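Local coordinates for protein FACT-Spt16 (Cicer arietinum, PDB 5CE6) that probably acts as a histone chaperone subunit of the FACT complex, with an N-terminal domain that resembles an aminopeptidase and is linked to H3-H4 binding, at residues A[196-201]-A[401-406]; A[203-208]-A[307-312]; A[211-216]-A[300-305]; A[247-252]-A[262-267]; A[396-401]-A[433-438]. All coordinates share one frame; numbering follows the deposited sequence. Where two conformers were deposited one is given.

Interaction 1 (A[196-201]-A[401-406]); sequences AAKSNE and GMVFNV
Lys198 meets Gly401 through its backbone and Val403 through its side chain. Lys198 N donates to Gly401 O at 2.8 Å, nearly straight at 171°, and approaches from above the carbonyl plane. CG of Lys198 stands anti to its own carbonyl carbon (chi1 -85°), and the chain then bends at chi2. CD reaches CG2 of Val403 at 3.8 Å, and the two side chains cross at about a right angle. The ammonium end has its salt bridge with Glu385. It also gives a hydrogen bond to Phe195 O and one to a water that bridges the segments. That water accepts from Lys198 NZ at 2.9 Å and from Val403 N at 3.0 Å, and it donates to Ala196 O. The contact joins the link between helices 188-196 and 200-230 to the start of strand 403-414. This strand belongs to the pita-bread fold of the M24 family, and the link probably leads into it from the N-terminal lobe. Met402 lies against Ala196. Its CA makes a CH...O contact with Ala196 O at 3.3 Å. CG of Met402 is anti to the carbonyl carbon, and the chain runs extended from there. CG lies 3.5 Å from Ala196 O, and CE ends 4.3 Å from Ala196 CB. Gly401 has a positive phi of 95°. A CB here would crowd Lys198 O and Ala197 CB.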
# COMPACT_ATOMS: atom_id res chain seq x y z
N ALA A 196 -7.10 3.56 8.59
CA ALA A 196 -7.98 3.83 7.44
C ALA A 196 -8.20 5.31 7.12
O ALA A 196 -8.16 5.71 5.96
CB ALA A 196 -9.32 3.12 7.61
N ALA A 197 -8.48 6.11 8.15
CA ALA A 197 -8.71 7.53 7.94
C ALA A 197 -7.46 8.34 8.30
O ALA A 197 -7.03 8.35 9.45
CB ALA A 197 -9.91 8.01 8.75
N LYS A 198 -6.90 9.01 7.30
CA LYS A 198 -5.65 9.75 7.48
C LYS A 198 -5.89 11.14 8.08
O LYS A 198 -6.92 11.78 7.83
CB LYS A 198 -4.94 9.92 6.13
CG LYS A 198 -4.04 8.74 5.72
CD LYS A 198 -4.84 7.54 5.31
CE LYS A 198 -3.93 6.35 4.97
NZ LYS A 198 -4.73 5.11 5.01
N SER A 199 -4.92 11.59 8.88
CA SER A 199 -4.91 12.96 9.38
C SER A 199 -4.54 13.90 8.25
O SER A 199 -4.07 13.46 7.21
CB SER A 199 -3.89 13.10 10.50
OG SER A 199 -2.57 13.09 9.99
N ASN A 200 -4.73 15.20 8.46
CA ASN A 200 -4.34 16.18 7.44
C ASN A 200 -2.84 16.10 7.10
O ASN A 200 -2.46 16.27 5.95
CB ASN A 200 -4.72 17.59 7.88
CG ASN A 200 -6.20 17.87 7.72
OD1 ASN A 200 -6.84 17.33 6.82
ND2 ASN A 200 -6.75 18.72 8.58
N GLU A 201 -2.01 15.86 8.11
CA GLU A 201 -0.57 15.74 7.87
C GLU A 201 -0.29 14.56 6.95
O GLU A 201 0.48 14.67 5.99
CB GLU A 201 0.18 15.58 9.20
CG GLU A 201 1.67 15.31 9.04
CD GLU A 201 2.37 15.14 10.37
OE1 GLU A 201 1.69 15.20 11.41
OE2 GLU A 201 3.61 14.96 10.38
N GLY A 401 -11.25 11.04 4.76
CA GLY A 401 -9.89 10.79 5.18
C GLY A 401 -9.30 9.49 4.66
O GLY A 401 -8.10 9.27 4.77
N MET A 402 -10.13 8.63 4.08
CA MET A 402 -9.61 7.41 3.47
C MET A 402 -8.89 7.79 2.18
O MET A 402 -9.21 8.81 1.55
CB MET A 402 -10.73 6.43 3.15
CG MET A 402 -11.32 5.74 4.36
SD MET A 402 -12.62 4.59 3.86
CE MET A 402 -12.94 3.79 5.43
N VAL A 403 -7.93 6.96 1.80
CA VAL A 403 -7.13 7.21 0.61
C VAL A 403 -7.09 5.91 -0.16
O VAL A 403 -6.84 4.84 0.42
CB VAL A 403 -5.70 7.62 0.98
CG1 VAL A 403 -4.90 7.88 -0.28
CG2 VAL A 403 -5.74 8.87 1.84
N PHE A 404 -7.34 5.98 -1.47
CA PHE A 404 -7.42 4.76 -2.28
C PHE A 404 -6.48 4.77 -3.48
O PHE A 404 -6.30 5.80 -4.13
CB PHE A 404 -8.85 4.53 -2.80
CG PHE A 404 -9.84 4.17 -1.73
CD1 PHE A 404 -9.93 2.86 -1.27
CD2 PHE A 404 -10.67 5.14 -1.17
CE1 PHE A 404 -10.84 2.52 -0.27
CE2 PHE A 404 -11.58 4.80 -0.17
CZ PHE A 404 -11.66 3.49 0.27
N ASN A 405 -5.88 3.61 -3.74
CA ASN A 405 -5.25 3.30 -5.02
C ASN A 405 -6.35 2.63 -5.83
O ASN A 405 -6.64 1.46 -5.61
CB ASN A 405 -4.06 2.34 -4.79
CG ASN A 405 -3.46 1.80 -6.10
OD1 ASN A 405 -3.62 2.39 -7.16
ND2 ASN A 405 -2.75 0.67 -6.00
N VAL A 406 -7.02 3.40 -6.69
CA VAL A 406 -8.07 2.89 -7.54
C VAL A 406 -7.41 2.37 -8.80
O VAL A 406 -7.02 3.15 -9.67
CB VAL A 406 -9.11 3.97 -7.88
CG1 VAL A 406 -10.20 3.41 -8.78
CG2 VAL A 406 -9.72 4.54 -6.60
O HOH W 1 -7.23 4.61 3.57

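Interaction 2 (A[203-208]-A[307-312])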
# COMPACT_ATOMS: atom_id res chain seq x y z
N ILE A 203 -2.32 13.09 4.85
CA ILE A 203 -2.84 13.37 3.52
C ILE A 203 -1.87 14.24 2.73
O ILE A 203 -1.68 14.06 1.53
CB ILE A 203 -4.24 14.00 3.59
CG1 ILE A 203 -5.26 12.92 3.96
CG2 ILE A 203 -4.62 14.66 2.27
CD1 ILE A 203 -6.59 13.50 4.44
N THR A 204 -1.21 15.17 3.42
CA THR A 204 -0.21 16.00 2.76
C THR A 204 0.94 15.16 2.22
O THR A 204 1.36 15.34 1.08
CB THR A 204 0.31 17.08 3.70
OG1 THR A 204 -0.75 18.02 3.92
CG2 THR A 204 1.52 17.80 3.08
N TYR A 205 1.45 14.23 3.03
CA TYR A 205 2.54 13.36 2.58
C TYR A 205 2.14 12.49 1.39
O TYR A 205 2.93 12.30 0.47
CB TYR A 205 3.07 12.49 3.74
CG TYR A 205 3.57 13.33 4.91
CD1 TYR A 205 4.00 14.64 4.72
CD2 TYR A 205 3.62 12.80 6.19
CE1 TYR A 205 4.46 15.41 5.78
CE2 TYR A 205 4.08 13.57 7.26
CZ TYR A 205 4.50 14.87 7.04
OH TYR A 205 4.94 15.65 8.09
N ILE A 206 0.91 11.98 1.40
CA ILE A 206 0.41 11.20 0.27
C ILE A 206 0.30 12.06 -0.99
O ILE A 206 0.65 11.62 -2.09
CB ILE A 206 -0.95 10.54 0.61
CG1 ILE A 206 -0.76 9.51 1.73
CG2 ILE A 206 -1.59 9.89 -0.64
CD1 ILE A 206 -2.05 8.94 2.32
N LYS A 207 -0.19 13.29 -0.84
CA LYS A 207 -0.26 14.20 -1.99
C LYS A 207 1.13 14.52 -2.53
O LYS A 207 1.32 14.59 -3.74
CB LYS A 207 -0.97 15.50 -1.62
CG LYS A 207 -2.45 15.34 -1.34
CD LYS A 207 -3.04 16.68 -0.91
CE LYS A 207 -4.56 16.68 -0.92
NZ LYS A 207 -5.09 18.03 -0.54
N ARG A 208 2.10 14.74 -1.63
CA ARG A 208 3.49 14.97 -2.06
C ARG A 208 3.98 13.76 -2.86
O ARG A 208 4.55 13.91 -3.93
CB ARG A 208 4.42 15.22 -0.87
CG ARG A 208 4.04 16.43 -0.01
CD ARG A 208 4.36 17.77 -0.68
NE ARG A 208 3.94 18.91 0.14
CZ ARG A 208 2.84 19.63 -0.09
NH1 ARG A 208 2.06 19.33 -1.12
NH2 ARG A 208 2.52 20.64 0.71
N LYS A 307 8.02 10.18 2.95
CA LYS A 307 7.98 10.03 4.40
C LYS A 307 7.19 8.79 4.82
O LYS A 307 6.41 8.82 5.78
CB LYS A 307 7.46 11.30 5.09
CG LYS A 307 8.37 12.51 4.89
CD LYS A 307 7.80 13.77 5.51
CE LYS A 307 7.72 13.67 7.02
NZ LYS A 307 9.08 13.53 7.63
N SER A 308 7.42 7.70 4.08
CA SER A 308 6.77 6.39 4.28
C SER A 308 5.36 6.25 3.73
O SER A 308 4.80 5.16 3.80
CB SER A 308 6.83 5.91 5.74
OG SER A 308 8.17 5.80 6.17
N TYR A 309 4.79 7.33 3.18
CA TYR A 309 3.43 7.27 2.64
C TYR A 309 3.43 6.99 1.15
O TYR A 309 4.08 7.71 0.39
CB TYR A 309 2.64 8.56 2.97
CG TYR A 309 2.28 8.57 4.43
CD1 TYR A 309 3.20 9.01 5.38
CD2 TYR A 309 1.06 8.06 4.87
CE1 TYR A 309 2.91 8.97 6.73
CE2 TYR A 309 0.76 8.02 6.23
CZ TYR A 309 1.68 8.47 7.14
OH TYR A 309 1.39 8.43 8.49
N CYS A 310 2.70 5.96 0.76
CA CYS A 310 2.73 5.45 -0.61
C CYS A 310 1.73 6.18 -1.51
O CYS A 310 0.78 6.82 -1.04
CB CYS A 310 2.38 3.96 -0.64
SG CYS A 310 3.55 2.89 0.23
N SER A 311 1.96 6.04 -2.81
CA SER A 311 1.04 6.55 -3.83
C SER A 311 1.20 5.64 -5.02
O SER A 311 2.14 4.84 -5.07
CB SER A 311 1.37 8.00 -4.21
OG SER A 311 2.66 8.10 -4.79
N ASN A 312 0.30 5.75 -5.99
CA ASN A 312 0.38 4.86 -7.14
C ASN A 312 -0.25 5.49 -8.37
O ASN A 312 -1.21 6.25 -8.25
CB ASN A 312 -0.36 3.57 -6.86
CG ASN A 312 -0.06 2.52 -7.90
OD1 ASN A 312 1.10 2.22 -8.16
ND2 ASN A 312 -1.10 1.98 -8.53
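This is a helix-on-strand contact, made by side chains without a hydrogen bond between the segments. It sits in the pita-bread domain of the M24 family, where the first turns of helix 200-230 lie on the start of strand 309-319 and the turn before it. Tyr205 and Ile206 come from the helix, Lys307 and Tyr309 from the other side. The aliphatic part of Lys307 covers one face of the Tyr205 ring. Its CD makes a CH-pi contact, 3.8 Å from the ring centroid and 14° off the normal. CE continues over the same face toward the phenol end and lies 3.4 Å from CZ. The Lys307 chain bends at chi3 and chi4, and the chi3 of 65° carries CE to that place. Tyr309 meets the edge of the Tyr205 ring with CE1, in the ring plane. The two ring planes are turned 49° from each other, with centroids 6.0 Å apart. Each hydroxyl is hydrogen-bonded to a glutamate of the same helix, Glu201 for Tyr205 and Glu202 for Tyr309. An alanine in place of Tyr205 would probably leave the Lys307 chain without the ring it lies on and Glu201 without its phenol partner. Ile206 packs beside Tyr309 with CG1, 3.7 Å from Tyr309 CB. Its CD1 also touches the ring at CD2. Its other branch, CG2, turns to the next residue of the strand and lies 3.9 Å from Cys310 O, a buried carbonyl oxygen with no polar partner in the model.

Interaction 3 (A[211-216]-A[300-305]). With ACT (acetate ion), chain B.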
# COMPACT_ATOMS: atom_id res chain seq x y z
N TYR A 211 2.16 13.58 -6.20
CA TYR A 211 2.67 14.59 -7.12
C TYR A 211 3.93 14.11 -7.83
O TYR A 211 4.06 14.24 -9.05
CB TYR A 211 2.95 15.91 -6.39
CG TYR A 211 3.25 17.06 -7.33
CD1 TYR A 211 2.22 17.81 -7.88
CD2 TYR A 211 4.56 17.39 -7.67
CE1 TYR A 211 2.48 18.86 -8.75
CE2 TYR A 211 4.83 18.44 -8.53
CZ TYR A 211 3.78 19.17 -9.07
OH TYR A 211 4.04 20.21 -9.93
N LEU A 212 4.86 13.54 -7.07
CA LEU A 212 6.09 12.99 -7.64
C LEU A 212 5.77 11.83 -8.58
O LEU A 212 6.29 11.76 -9.70
CB LEU A 212 7.03 12.53 -6.54
CG LEU A 212 8.28 11.77 -6.99
CD1 LEU A 212 9.09 12.62 -7.95
CD2 LEU A 212 9.12 11.39 -5.79
N THR A 213 4.91 10.93 -8.11
CA THR A 213 4.48 9.78 -8.92
C THR A 213 3.93 10.23 -10.27
O THR A 213 4.32 9.72 -11.34
CB THR A 213 3.41 8.98 -8.17
OG1 THR A 213 4.01 8.37 -7.02
CG2 THR A 213 2.81 7.89 -9.05
N GLY A 214 3.03 11.21 -10.24
CA GLY A 214 2.45 11.73 -11.46
C GLY A 214 3.46 12.45 -12.32
O GLY A 214 3.43 12.33 -13.56
N SER A 215 4.36 13.20 -11.68
CA SER A 215 5.38 13.94 -12.40
C SER A 215 6.33 13.00 -13.13
O SER A 215 6.75 13.28 -14.26
CB SER A 215 6.19 14.82 -11.45
OG SER A 215 5.35 15.69 -10.72
N VAL A 216 6.66 11.90 -12.48
CA VAL A 216 7.50 10.88 -13.08
C VAL A 216 6.82 10.25 -14.31
O VAL A 216 7.45 10.09 -15.36
CB VAL A 216 7.90 9.80 -12.05
CG1 VAL A 216 8.51 8.58 -12.73
CG2 VAL A 216 8.85 10.39 -11.03
N CYS A 300 2.34 0.69 -17.88
CA CYS A 300 3.31 1.19 -16.92
C CYS A 300 2.64 1.52 -15.60
O CYS A 300 1.67 2.28 -15.55
CB CYS A 300 4.04 2.44 -17.42
SG CYS A 300 5.13 3.18 -16.14
N ALA A 301 3.17 0.96 -14.52
CA ALA A 301 2.70 1.30 -13.18
C ALA A 301 3.89 1.76 -12.36
O ALA A 301 4.92 1.10 -12.32
CB ALA A 301 2.03 0.10 -12.51
N VAL A 302 3.76 2.92 -11.71
CA VAL A 302 4.85 3.43 -10.89
C VAL A 302 4.30 4.03 -9.61
O VAL A 302 3.21 4.60 -9.60
CB VAL A 302 5.69 4.46 -11.69
CG1 VAL A 302 4.83 5.58 -12.20
CG2 VAL A 302 6.80 5.02 -10.85
N GLY A 303 5.04 3.89 -8.52
CA GLY A 303 4.60 4.54 -7.29
C GLY A 303 5.77 5.04 -6.48
O GLY A 303 6.74 4.30 -6.26
N ALA A 304 5.68 6.30 -6.06
CA ALA A 304 6.68 6.90 -5.18
C ALA A 304 6.14 6.95 -3.76
O ALA A 304 4.93 7.00 -3.53
CB ALA A 304 7.05 8.30 -5.64
N ARG A 305 7.07 6.95 -2.81
CA ARG A 305 6.73 6.96 -1.40
C ARG A 305 7.36 8.19 -0.78
O ARG A 305 8.51 8.54 -1.08
CB ARG A 305 7.29 5.69 -0.74
CG ARG A 305 6.56 5.23 0.52
CD ARG A 305 7.17 3.93 1.05
NE ARG A 305 6.48 3.45 2.25
CZ ARG A 305 6.90 2.42 2.99
NH1 ARG A 305 8.00 1.76 2.65
NH2 ARG A 305 6.21 2.06 4.06
C ACT B . 6.20 -1.24 5.56
O ACT B . 6.54 -2.44 5.65
OXT ACT B . 7.05 -0.46 5.07
CH3 ACT B . 4.86 -0.77 6.04
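A helix side chain, Thr213, takes a hydrogen bond from the backbone of the strand segment opposite. Ala304 N donates to Thr213 OG1 at 2.8 Å, with an angle of 157° at the hydrogen. OG1 stands anti to the carbonyl carbon of Thr213 (chi1 -67°), which directs it at Ala304. The same oxygen is also hydrogen-bonded to Ser311 OG and to Ala209 O, one turn back on the helix, so three partners grip it. Ala304 CB packs close by, 3.3 Å from OG1. The other branch, CG2, is anti to the backbone N and lies 3.4 Å from Val302 O. A valine in place of Thr213 would probably leave Ala304 N and Ser311 OG without this shared mate. Helix 200-230 here lies against strand 296-306 of the curved sheet in the pita-bread fold of the M24 family. Apolar contacts lie next to the polar one. Leu212 CD2 touches Ala304 CB at 3.7 Å. One turn further on, Val216 CG1 approaches Val302 CG2 at 4.4 Å. Ile248 of helix 237-249 packs on both Val302 and Ala304. Arg305 points away from the helix, with its chain extended from CG to NE. An oxygen of an acetate ion, probably from the crystallisation liquor, lies at the edge of the guanidinium, in its plane. NH2 donates to this atom, the acetate OXT, at 2.8 Å, while the bond from NH1 is weak.

Interaction 4 (A[247-252]-A[262-267]); sequences VILDPA and NVDICY
Ile248 and Ile265 make the apolar centre of this contact. Their side chains cross at about a right angle, with CG2 of each 3.7 Å from the other. Ile265 CG1 stands between its backbone N and carbonyl carbon (chi1 65°), which puts CG2 anti to the carbonyl carbon. That methyl also lies 3.9 Å from Ile248 CD1 and 4.0 Å from Leu249 CD2. Val263 also meets the CG2 methyl of Ile248. Its CG1 is 3.9 Å from Ile248 CG2, and its CG2 lies a looser 4.4 Å from Pro251 CG. Apolar groups also touch the backbone and one carboxylate oxygen. Val263 CG1 comes within 3.3 Å of Ile248 O. Leu249 reaches over the strand from the helix end, and its CD2 settles 3.8 Å from Asp264 CA, near Val263 O and Asp264 OD1. No hydrogen bond joins the two segments. Within the strand, Asp264 OD1 takes a weak bond from N of the following residue, Ile265. Helix 237-249 ends at Leu249, and Asp250 is the first residue to leave helical geometry. The contact joins the C-terminal end of this helix to the short strand 263-265. That strand pairs antiparallel with strand 296-306 in the pita-bread domain of the M24 family. Leu212 of helix 200-230 touches both Pro251 and Val263, and Val247 packs on Val216 and Phe220 of the same long helix.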
# COMPACT_ATOMS: atom_id res chain seq x y z
N VAL A 247 14.84 8.26 -11.46
CA VAL A 247 14.14 9.54 -11.51
C VAL A 247 13.32 9.77 -10.24
O VAL A 247 13.25 10.88 -9.72
CB VAL A 247 13.26 9.65 -12.76
CG1 VAL A 247 12.45 10.91 -12.73
CG2 VAL A 247 14.12 9.61 -14.02
N ILE A 248 12.69 8.70 -9.74
CA ILE A 248 11.95 8.79 -8.48
C ILE A 248 12.88 9.20 -7.33
O ILE A 248 12.56 10.12 -6.57
CB ILE A 248 11.25 7.46 -8.13
CG1 ILE A 248 10.17 7.15 -9.16
CG2 ILE A 248 10.63 7.52 -6.75
CD1 ILE A 248 9.65 5.74 -9.05
N LEU A 249 14.03 8.53 -7.24
CA LEU A 249 14.97 8.74 -6.14
C LEU A 249 15.77 10.04 -6.27
O LEU A 249 16.37 10.51 -5.30
CB LEU A 249 15.91 7.54 -6.00
CG LEU A 249 15.19 6.22 -5.69
CD1 LEU A 249 16.17 5.08 -5.59
CD2 LEU A 249 14.38 6.32 -4.40
N ASP A 250 15.78 10.61 -7.47
CA ASP A 250 16.30 11.96 -7.65
C ASP A 250 15.24 12.81 -8.34
O ASP A 250 15.41 13.18 -9.50
CB ASP A 250 17.60 11.96 -8.45
CG ASP A 250 18.24 13.33 -8.50
OD1 ASP A 250 17.90 14.17 -7.64
OD2 ASP A 250 19.07 13.56 -9.40
N PRO A 251 14.15 13.13 -7.62
CA PRO A 251 12.99 13.83 -8.17
C PRO A 251 13.36 15.15 -8.85
O PRO A 251 12.57 15.69 -9.62
CB PRO A 251 12.12 14.09 -6.93
CG PRO A 251 13.03 13.97 -5.78
CD PRO A 251 14.03 12.94 -6.16
N ALA A 252 14.56 15.65 -8.55
CA ALA A 252 15.15 16.77 -9.27
C ALA A 252 15.16 16.49 -10.78
O ALA A 252 14.91 17.39 -11.58
CB ALA A 252 16.55 17.00 -8.79
N ASN A 262 13.53 12.01 1.82
CA ASN A 262 12.24 11.52 2.26
C ASN A 262 11.58 10.62 1.23
O ASN A 262 10.52 10.06 1.50
CB ASN A 262 11.31 12.69 2.58
CG ASN A 262 11.72 13.47 3.82
OD1 ASN A 262 12.29 12.91 4.75
ND2 ASN A 262 11.43 14.76 3.83
N VAL A 263 12.21 10.48 0.07
CA VAL A 263 11.60 9.75 -1.05
C VAL A 263 12.12 8.32 -1.22
O VAL A 263 13.33 8.08 -1.14
CB VAL A 263 11.85 10.51 -2.38
CG1 VAL A 263 11.30 9.71 -3.56
CG2 VAL A 263 11.24 11.89 -2.33
N ASP A 264 11.21 7.38 -1.42
CA ASP A 264 11.58 6.03 -1.81
C ASP A 264 10.63 5.53 -2.89
O ASP A 264 9.66 6.21 -3.23
CB ASP A 264 11.55 5.08 -0.60
CG ASP A 264 12.36 3.81 -0.84
OD1 ASP A 264 13.02 3.70 -1.90
OD2 ASP A 264 12.34 2.92 0.04
N ILE A 265 10.90 4.35 -3.45
CA ILE A 265 9.99 3.76 -4.42
C ILE A 265 9.07 2.79 -3.68
O ILE A 265 9.50 2.11 -2.75
CB ILE A 265 10.74 3.02 -5.56
CG1 ILE A 265 11.51 1.82 -5.02
CG2 ILE A 265 11.69 3.97 -6.29
CD1 ILE A 265 12.07 0.90 -6.09
N CYS A 266 7.81 2.73 -4.08
CA CYS A 266 6.88 1.81 -3.42
C CYS A 266 7.11 0.38 -3.83
O CYS A 266 6.89 -0.55 -3.05
CB CYS A 266 5.43 2.17 -3.75
SG CYS A 266 4.96 3.78 -3.15
N TYR A 267 7.54 0.22 -5.08
CA TYR A 267 7.81 -1.09 -5.66
C TYR A 267 8.60 -0.84 -6.93
O TYR A 267 8.60 0.29 -7.42
CB TYR A 267 6.50 -1.84 -5.96
CG TYR A 267 5.56 -1.09 -6.90
CD1 TYR A 267 5.68 -1.22 -8.27
CD2 TYR A 267 4.58 -0.25 -6.40
CE1 TYR A 267 4.82 -0.54 -9.13
CE2 TYR A 267 3.74 0.44 -7.24
CZ TYR A 267 3.86 0.29 -8.61
OH TYR A 267 3.00 0.97 -9.44

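Interaction 5 (A[396-401]-A[433-438]); sequences QIVKEG and IIINKD
Ile435 carries most of this contact, meeting Val398 with its side chain and Gly401 with its backbone. CG2 of Ile435 is anti to the backbone N and touches Val398 CG1 at 3.8 Å. The two side chains cross at about a right angle. The same methyl also lies 3.8 Å from Lys399 O. Ile435 O takes a hydrogen bond from Gly401 N, 2.7 Å long and nearly straight at 173°, with the donor close to the line of the C=O bond. Next along the chain, Asn436 C lies 4.3 Å from Glu400 CG. Lys437 then lies beside the carboxylate of Glu400. Glu400 CG is anti to the backbone N (chi1 172°), and the chain runs extended beyond it. Glu400 OE1, at the end of this chain, lies 3.4 Å from Lys437 CB. The charged groups do not pair, for Lys437 NZ stays 6.0 Å from Glu400 OE1. The contact joins the loop leading into strand 403-414 to the end of strand 424-435. These strands are antiparallel neighbours in a sheet of the pita-bread domain, and Ile435 also packs on Phe404 of the first and on Thr440 of edge strand 440-442.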
# COMPACT_ATOMS: atom_id res chain seq x y z
N GLN A 396 -17.64 -2.45 3.47
CA GLN A 396 -17.10 -1.38 4.31
C GLN A 396 -17.58 -0.04 3.76
O GLN A 396 -17.70 0.12 2.54
CB GLN A 396 -15.57 -1.43 4.29
CG GLN A 396 -14.90 -0.47 5.25
CD GLN A 396 -15.01 -0.91 6.70
OE1 GLN A 396 -14.06 -1.42 7.28
NE2 GLN A 396 -16.19 -0.71 7.28
N ILE A 397 -17.84 0.91 4.65
CA ILE A 397 -18.36 2.21 4.26
C ILE A 397 -17.24 3.24 4.09
O ILE A 397 -16.38 3.36 4.95
CB ILE A 397 -19.37 2.72 5.29
CG1 ILE A 397 -20.57 1.78 5.36
CG2 ILE A 397 -19.83 4.13 4.95
CD1 ILE A 397 -21.44 1.82 4.14
N VAL A 398 -17.26 3.96 2.97
CA VAL A 398 -16.27 5.00 2.70
C VAL A 398 -16.41 6.09 3.76
O VAL A 398 -17.52 6.51 4.08
CB VAL A 398 -16.47 5.60 1.30
CG1 VAL A 398 -15.52 6.77 1.07
CG2 VAL A 398 -16.27 4.54 0.23
N LYS A 399 -15.27 6.52 4.30
CA LYS A 399 -15.24 7.61 5.27
C LYS A 399 -14.27 8.70 4.81
O LYS A 399 -13.27 8.43 4.15
CB LYS A 399 -14.78 7.09 6.65
CG LYS A 399 -15.71 6.06 7.28
CD LYS A 399 -17.12 6.60 7.46
CE LYS A 399 -18.05 5.56 8.10
NZ LYS A 399 -19.45 6.07 8.27
N GLU A 400 -14.59 9.94 5.18
CA GLU A 400 -13.67 11.06 5.00
C GLU A 400 -12.28 10.72 5.54
O GLU A 400 -12.14 10.14 6.62
CB GLU A 400 -14.23 12.27 5.75
CG GLU A 400 -13.31 13.47 5.82
CD GLU A 400 -13.94 14.63 6.58
OE1 GLU A 400 -15.15 14.55 6.90
OE2 GLU A 400 -13.23 15.61 6.87
N GLY A 401 -11.25 11.04 4.76
CA GLY A 401 -9.89 10.79 5.18
C GLY A 401 -9.30 9.49 4.66
O GLY A 401 -8.10 9.27 4.77
N ILE A 433 -6.46 8.49 -4.94
CA ILE A 433 -7.52 9.47 -4.67
C ILE A 433 -7.67 9.70 -3.17
O ILE A 433 -7.44 8.78 -2.37
CB ILE A 433 -8.86 9.08 -5.29
CG1 ILE A 433 -9.51 7.94 -4.52
CG2 ILE A 433 -8.71 8.72 -6.79
CD1 ILE A 433 -10.93 7.67 -4.98
N ILE A 434 -8.05 10.92 -2.79
CA ILE A 434 -8.22 11.27 -1.38
C ILE A 434 -9.69 11.56 -1.16
O ILE A 434 -10.29 12.32 -1.90
CB ILE A 434 -7.43 12.54 -1.01
CG1 ILE A 434 -5.98 12.43 -1.49
CG2 ILE A 434 -7.51 12.80 0.50
CD1 ILE A 434 -5.13 11.61 -0.61
N ILE A 435 -10.28 10.93 -0.14
CA ILE A 435 -11.70 11.17 0.12
C ILE A 435 -11.83 12.31 1.10
O ILE A 435 -11.51 12.17 2.27
CB ILE A 435 -12.42 9.95 0.75
CG1 ILE A 435 -12.17 8.69 -0.09
CG2 ILE A 435 -13.92 10.26 0.92
CD1 ILE A 435 -12.53 8.82 -1.58
N ASN A 436 -12.28 13.46 0.62
CA ASN A 436 -12.60 14.54 1.54
C ASN A 436 -14.10 14.58 1.75
O ASN A 436 -14.86 13.91 1.05
CB ASN A 436 -12.07 15.88 1.01
CG ASN A 436 -10.56 15.88 0.83
OD1 ASN A 436 -9.81 15.59 1.76
ND2 ASN A 436 -10.11 16.18 -0.38
N LYS A 437 -14.55 15.37 2.72
CA LYS A 437 -15.96 15.44 3.06
C LYS A 437 -16.81 15.90 1.88
O LYS A 437 -17.89 15.35 1.62
CB LYS A 437 -16.17 16.38 4.25
CG LYS A 437 -17.62 16.57 4.65
CD LYS A 437 -17.73 16.82 6.14
CE LYS A 437 -18.53 18.07 6.42
NZ LYS A 437 -19.77 18.09 5.60
N ASP A 438 -16.30 16.88 1.14
CA ASP A 438 -17.07 17.56 0.12
C ASP A 438 -16.68 17.21 -1.32
O ASP A 438 -17.40 17.53 -2.26
CB ASP A 438 -16.95 19.07 0.33
CG ASP A 438 -15.50 19.52 0.43
OD1 ASP A 438 -14.66 18.72 0.92
OD2 ASP A 438 -15.21 20.66 0.03

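Overall arrangement
From the N terminus, the chain leaves the first lobe and enters helix 200-230. Residues 196-201 pair with 401-406 much later in the chain, so interaction 1 closes a loop of about 200 residues. Interactions 2, 3 and 4 lie within it, each inside the one before. Interaction 4 closes first, then 3, then 2. They bind helices 200-230 and 237-249 to the sheet that holds strands 263-265, 296-306 and 309-319. Interaction 5 opens after 2 has closed and crosses interaction 1, sharing Gly401. Both reach the sheet of strands 403-414 and 424-435. A probable hydrogen bond between Asn405 and Asn312 links interactions 1 and 2, and interactions 2 and 3 also touch. Interactions 4 and 5 are farthest apart, with centres about 27 Å from each other.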